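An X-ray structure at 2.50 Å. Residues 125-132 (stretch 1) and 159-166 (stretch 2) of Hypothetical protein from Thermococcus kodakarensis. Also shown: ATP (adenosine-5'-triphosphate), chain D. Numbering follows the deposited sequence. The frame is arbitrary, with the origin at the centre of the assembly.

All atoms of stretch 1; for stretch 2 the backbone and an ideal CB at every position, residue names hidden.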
# COMPACT_ATOMS: atom_id res chain seq x y z
N ASP A 125 30.01 -16.64 6.31
CA ASP A 125 29.50 -15.36 5.83
C ASP A 125 28.93 -15.51 4.41
O ASP A 125 28.56 -14.52 3.75
CB ASP A 125 30.62 -14.28 5.85
CG ASP A 125 30.07 -12.83 5.75
OD1 ASP A 125 29.65 -12.40 4.64
OD2 ASP A 125 30.05 -12.14 6.81
N GLU A 126 28.88 -16.75 3.93
CA GLU A 126 28.31 -17.06 2.63
C GLU A 126 27.06 -17.85 3.01
O GLU A 126 27.09 -19.09 3.10
CB GLU A 126 29.24 -17.94 1.80
CG GLU A 126 28.75 -18.16 0.38
CD GLU A 126 28.84 -16.91 -0.48
OE1 GLU A 126 28.36 -15.84 -0.02
OE2 GLU A 126 29.39 -17.00 -1.60
N LEU A 127 25.97 -17.14 3.28
CA LEU A 127 24.72 -17.79 3.62
C LEU A 127 23.96 -18.21 2.38
O LEU A 127 24.19 -17.69 1.28
CB LEU A 127 23.85 -16.87 4.48
CG LEU A 127 24.11 -15.37 4.38
CD1 LEU A 127 23.99 -14.90 2.92
CD2 LEU A 127 23.13 -14.64 5.28
N TYR A 128 23.06 -19.17 2.55
CA TYR A 128 22.26 -19.66 1.44
C TYR A 128 20.81 -19.86 1.85
O TYR A 128 20.50 -19.94 3.04
CB TYR A 128 22.84 -20.99 0.93
CG TYR A 128 24.25 -20.87 0.40
CD1 TYR A 128 25.35 -21.00 1.23
CD2 TYR A 128 24.47 -20.63 -0.95
CE1 TYR A 128 26.66 -20.91 0.71
CE2 TYR A 128 25.76 -20.53 -1.47
CZ TYR A 128 26.84 -20.67 -0.64
OH TYR A 128 28.10 -20.61 -1.17
N PHE A 129 19.93 -19.93 0.86
CA PHE A 129 18.51 -20.13 1.11
C PHE A 129 18.19 -21.59 0.80
O PHE A 129 18.67 -22.13 -0.19
CB PHE A 129 17.68 -19.21 0.20
CG PHE A 129 16.22 -19.13 0.56
CD1 PHE A 129 15.80 -18.44 1.70
CD2 PHE A 129 15.26 -19.78 -0.23
CE1 PHE A 129 14.45 -18.39 2.06
CE2 PHE A 129 13.90 -19.73 0.11
CZ PHE A 129 13.49 -19.04 1.26
N VAL A 130 17.40 -22.23 1.66
CA VAL A 130 16.99 -23.62 1.46
C VAL A 130 15.48 -23.60 1.16
O VAL A 130 14.69 -23.21 2.01
CB VAL A 130 17.22 -24.46 2.73
CG1 VAL A 130 16.84 -25.90 2.48
CG2 VAL A 130 18.67 -24.35 3.17
N ARG A 131 15.10 -24.01 -0.05
CA ARG A 131 13.69 -24.01 -0.44
C ARG A 131 12.98 -25.32 -0.15
O ARG A 131 13.63 -26.35 0.02
CB ARG A 131 13.56 -23.67 -1.93
CG ARG A 131 12.14 -23.36 -2.35
CD ARG A 131 11.89 -21.86 -2.47
NE ARG A 131 12.64 -21.31 -3.59
CZ ARG A 131 12.50 -21.73 -4.85
NH1 ARG A 131 11.64 -22.70 -5.13
NH2 ARG A 131 13.23 -21.18 -5.83
N ILE A 132 11.65 -25.27 -0.11
CA ILE A 132 10.77 -26.43 0.16
C ILE A 132 11.25 -27.28 1.33
O ILE A 132 11.36 -26.79 2.46
CB ILE A 132 10.62 -27.36 -1.08
CG1 ILE A 132 9.80 -26.66 -2.17
CG2 ILE A 132 9.94 -28.68 -0.68
CD1 ILE A 132 9.32 -27.60 -3.28
N UNK A 159 12.78 -33.22 0.77
CA UNK A 159 12.81 -32.72 -0.61
C UNK A 159 13.09 -31.21 -0.60
O UNK A 159 12.24 -30.40 -0.16
CB UNK A 159 11.49 -33.02 -1.33
N UNK A 160 14.27 -30.82 -1.08
CA UNK A 160 14.67 -29.42 -1.06
C UNK A 160 15.72 -29.08 -2.11
O UNK A 160 16.13 -29.92 -2.92
CB UNK A 160 15.20 -29.06 0.33
N UNK A 161 16.17 -27.83 -2.05
CA UNK A 161 17.17 -27.30 -2.97
C UNK A 161 17.84 -26.14 -2.24
O UNK A 161 17.23 -25.51 -1.38
CB UNK A 161 16.55 -26.86 -4.30
N UNK A 162 19.11 -25.88 -2.57
CA UNK A 162 19.87 -24.81 -1.93
C UNK A 162 20.15 -23.73 -2.95
O UNK A 162 20.65 -24.01 -4.04
CB UNK A 162 21.17 -25.34 -1.33
N UNK A 163 19.83 -22.49 -2.59
CA UNK A 163 20.03 -21.39 -3.53
C UNK A 163 20.90 -20.30 -2.96
O UNK A 163 21.01 -20.14 -1.74
CB UNK A 163 18.68 -20.80 -3.95
N UNK A 164 21.54 -19.56 -3.86
CA UNK A 164 22.41 -18.44 -3.50
C UNK A 164 21.54 -17.44 -2.76
O UNK A 164 20.43 -17.14 -3.19
CB UNK A 164 23.08 -17.81 -4.72
N UNK A 165 22.02 -16.93 -1.63
CA UNK A 165 21.24 -15.96 -0.88
C UNK A 165 21.25 -14.63 -1.63
O UNK A 165 22.32 -14.14 -2.02
CB UNK A 165 21.79 -15.79 0.54
N UNK A 166 20.08 -14.04 -1.82
CA UNK A 166 20.00 -12.76 -2.53
C UNK A 166 19.19 -11.76 -1.72
O UNK A 166 18.00 -11.98 -1.46
CB UNK A 166 19.38 -12.94 -3.92
PG ATP D . 5.75 -22.24 -0.90
O1G ATP D . 6.45 -22.97 -2.04
O2G ATP D . 5.37 -23.34 0.28
O3G ATP D . 4.37 -21.52 -1.44
PB ATP D . 7.14 -19.98 -1.43
O1B ATP D . 7.85 -20.65 -2.55
O2B ATP D . 5.81 -19.24 -1.97
O3B ATP D . 6.74 -21.09 -0.29
PA ATP D . 8.71 -17.65 -1.52
O1A ATP D . 7.65 -16.80 -2.11
O2A ATP D . 9.70 -18.19 -2.67
O3A ATP D . 8.10 -18.93 -0.66
O5' ATP D . 9.52 -16.86 -0.38
C5' ATP D . 10.06 -15.67 -0.84
C4' ATP D . 10.73 -15.06 0.38
O4' ATP D . 11.79 -15.92 0.91
C3' ATP D . 11.33 -13.68 0.10
O3' ATP D . 10.69 -12.73 0.91
C2' ATP D . 12.81 -13.78 0.40
O2' ATP D . 13.15 -12.88 1.47
C1' ATP D . 13.07 -15.26 0.78
N9 ATP D . 13.88 -15.85 -0.31
C8 ATP D . 13.46 -16.66 -1.33
N7 ATP D . 14.45 -16.99 -2.10
C5 ATP D . 15.58 -16.41 -1.62
C6 ATP D . 16.96 -16.40 -2.02
N6 ATP D . 17.36 -17.12 -3.15
N1 ATP D . 17.86 -15.68 -1.27
C2 ATP D . 17.48 -14.98 -0.17
N3 ATP D . 16.20 -14.97 0.22
C4 ATP D . 15.24 -15.67 -0.46

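The two segments run antiparallel, and the backbone of stretch 2 is pinned to stretch 1 by a pair of short hydrogen bonds, Phe129 N to O of residue 163 (2.8 Å) and N of residue 163 to Phe129 O (2.7 Å), and by a third from Arg131 N to O of residue 161 (2.9 Å). This register fixes what each position meets.

Position 159 points its CB sideways, 4.7 Å from Ile132 CG2, with little else of stretch 1 nearby. Many residues would fit, a small apolar one comfortably. It is Pro159, whose CG lies 4.2 Å from Ile132 CG2.

At position 160 the backbone is extended and the ideal CB sits tightly, 3.1 Å from Arg131 O and 4.2 Å from Val130 CG1. Beyond CB stretch 1 offers little, so the choice is wide. Tyr160 (chi1 p) keeps its CB 4.2 Å from Val130 CG1, while the end of its side chain leads away.

Position 161 lies on the sheet face shared by Phe129 and Arg131, its ideal CB 5.0 Å from Arg131 CB. The neighbouring positive charge would suggest an acidic, polar or small residue. The deposited Arg161 is therefore less expected, and its NH1 comes within 3.9 Å of Arg131 NH2, a contact of like charges.

Position 162 turns to the other face, with Val130, its ideal CB 5.2 Å from both Tyr128 CB and Val130 CG2. A beta-branched or other apolar residue suits this extended backbone. Val162 places CG1 3.7 Å from Tyr128 CB, and its CA makes a 3.4 Å C-H...O contact with Phe129 O.

Position 163 returns to the face of Phe129 and Arg131. The guanidinium of Arg131 calls for an acid, and a longer one has the reach; a polar amide could also serve. Glu163 answers with a salt bridge, OE2 to Arg131 NH2 at 2.8 Å, supplemented by a weak hydrogen bond from Arg131 NE to OE1 (3.3 Å). OE2 also accepts a 2.9 Å hydrogen bond from Arg161 NH1, so one carboxylate bridges the two like charges.

At position 164 CB points away, yet the ideal CB of residue 164 is 4.9 Å from Tyr128 CD2, and the carboxylate of Glu126 lies farther along. A long, flexible basic chain could return to it. Arg164 does so: its NH2 is 3.5 Å from Glu126 OE2, which lies over one guanidinium face, so this salt bridge rests on charge alone. Its backbone O accepts a 3.1 Å hydrogen bond from ATP N6.

Position 165 aims CB toward stretch 1, tightly at 3.1 Å from Leu127 O, with the Leu127 side chain on one side and the adenine nearby. A flat or large apolar residue fits. The ring of Phe165 lies between them, Leu127 CD2 over one face (4.3 Å from the centroid) and ATP C2 over the opposite face.

Position 166 points away from stretch 1, which sets no preference. Ile166 N donates to ATP N1 at 2.8 Å.

Stretch 2, residues 159-166: PYRVERFI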
# COMPACT_ATOMS: atom_id res chain seq x y z
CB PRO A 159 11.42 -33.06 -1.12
CG PRO A 159 10.58 -32.79 0.09
CD PRO A 159 11.40 -33.35 1.25
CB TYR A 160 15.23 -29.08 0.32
CG TYR A 160 16.48 -29.85 0.61
CD1 TYR A 160 17.70 -29.47 0.06
CD2 TYR A 160 16.43 -31.02 1.38
CE1 TYR A 160 18.85 -30.23 0.26
CE2 TYR A 160 17.58 -31.79 1.59
CZ TYR A 160 18.79 -31.39 1.02
OH TYR A 160 19.92 -32.14 1.21
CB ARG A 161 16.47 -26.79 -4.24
CG ARG A 161 17.26 -25.77 -5.03
CD ARG A 161 16.36 -24.90 -5.93
NE ARG A 161 15.79 -25.60 -7.09
CZ ARG A 161 15.25 -24.98 -8.14
NH1 ARG A 161 15.20 -23.65 -8.17
NH2 ARG A 161 14.79 -25.68 -9.17
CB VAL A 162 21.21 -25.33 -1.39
CG1 VAL A 162 21.89 -24.25 -0.55
CG2 VAL A 162 20.98 -26.59 -0.57
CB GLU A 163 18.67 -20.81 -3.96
CG GLU A 163 17.65 -21.88 -4.33
CD GLU A 163 16.36 -21.32 -4.91
OE1 GLU A 163 15.76 -20.40 -4.30
OE2 GLU A 163 15.95 -21.81 -5.99
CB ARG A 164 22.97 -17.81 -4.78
CG ARG A 164 24.05 -16.75 -4.58
CD ARG A 164 25.36 -17.39 -4.12
NE ARG A 164 26.49 -16.46 -4.17
CZ ARG A 164 26.63 -15.38 -3.39
NH1 ARG A 164 25.69 -15.08 -2.49
NH2 ARG A 164 27.70 -14.59 -3.53
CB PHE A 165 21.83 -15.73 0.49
CG PHE A 165 21.03 -14.79 1.35
CD1 PHE A 165 20.04 -15.29 2.20
CD2 PHE A 165 21.26 -13.42 1.32
CE1 PHE A 165 19.28 -14.44 3.02
CE2 PHE A 165 20.51 -12.56 2.14
CZ PHE A 165 19.52 -13.07 2.99
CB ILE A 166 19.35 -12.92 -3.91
CG1 ILE A 166 20.15 -13.91 -4.77
CG2 ILE A 166 19.29 -11.57 -4.60
CD1 ILE A 166 19.44 -14.32 -6.06
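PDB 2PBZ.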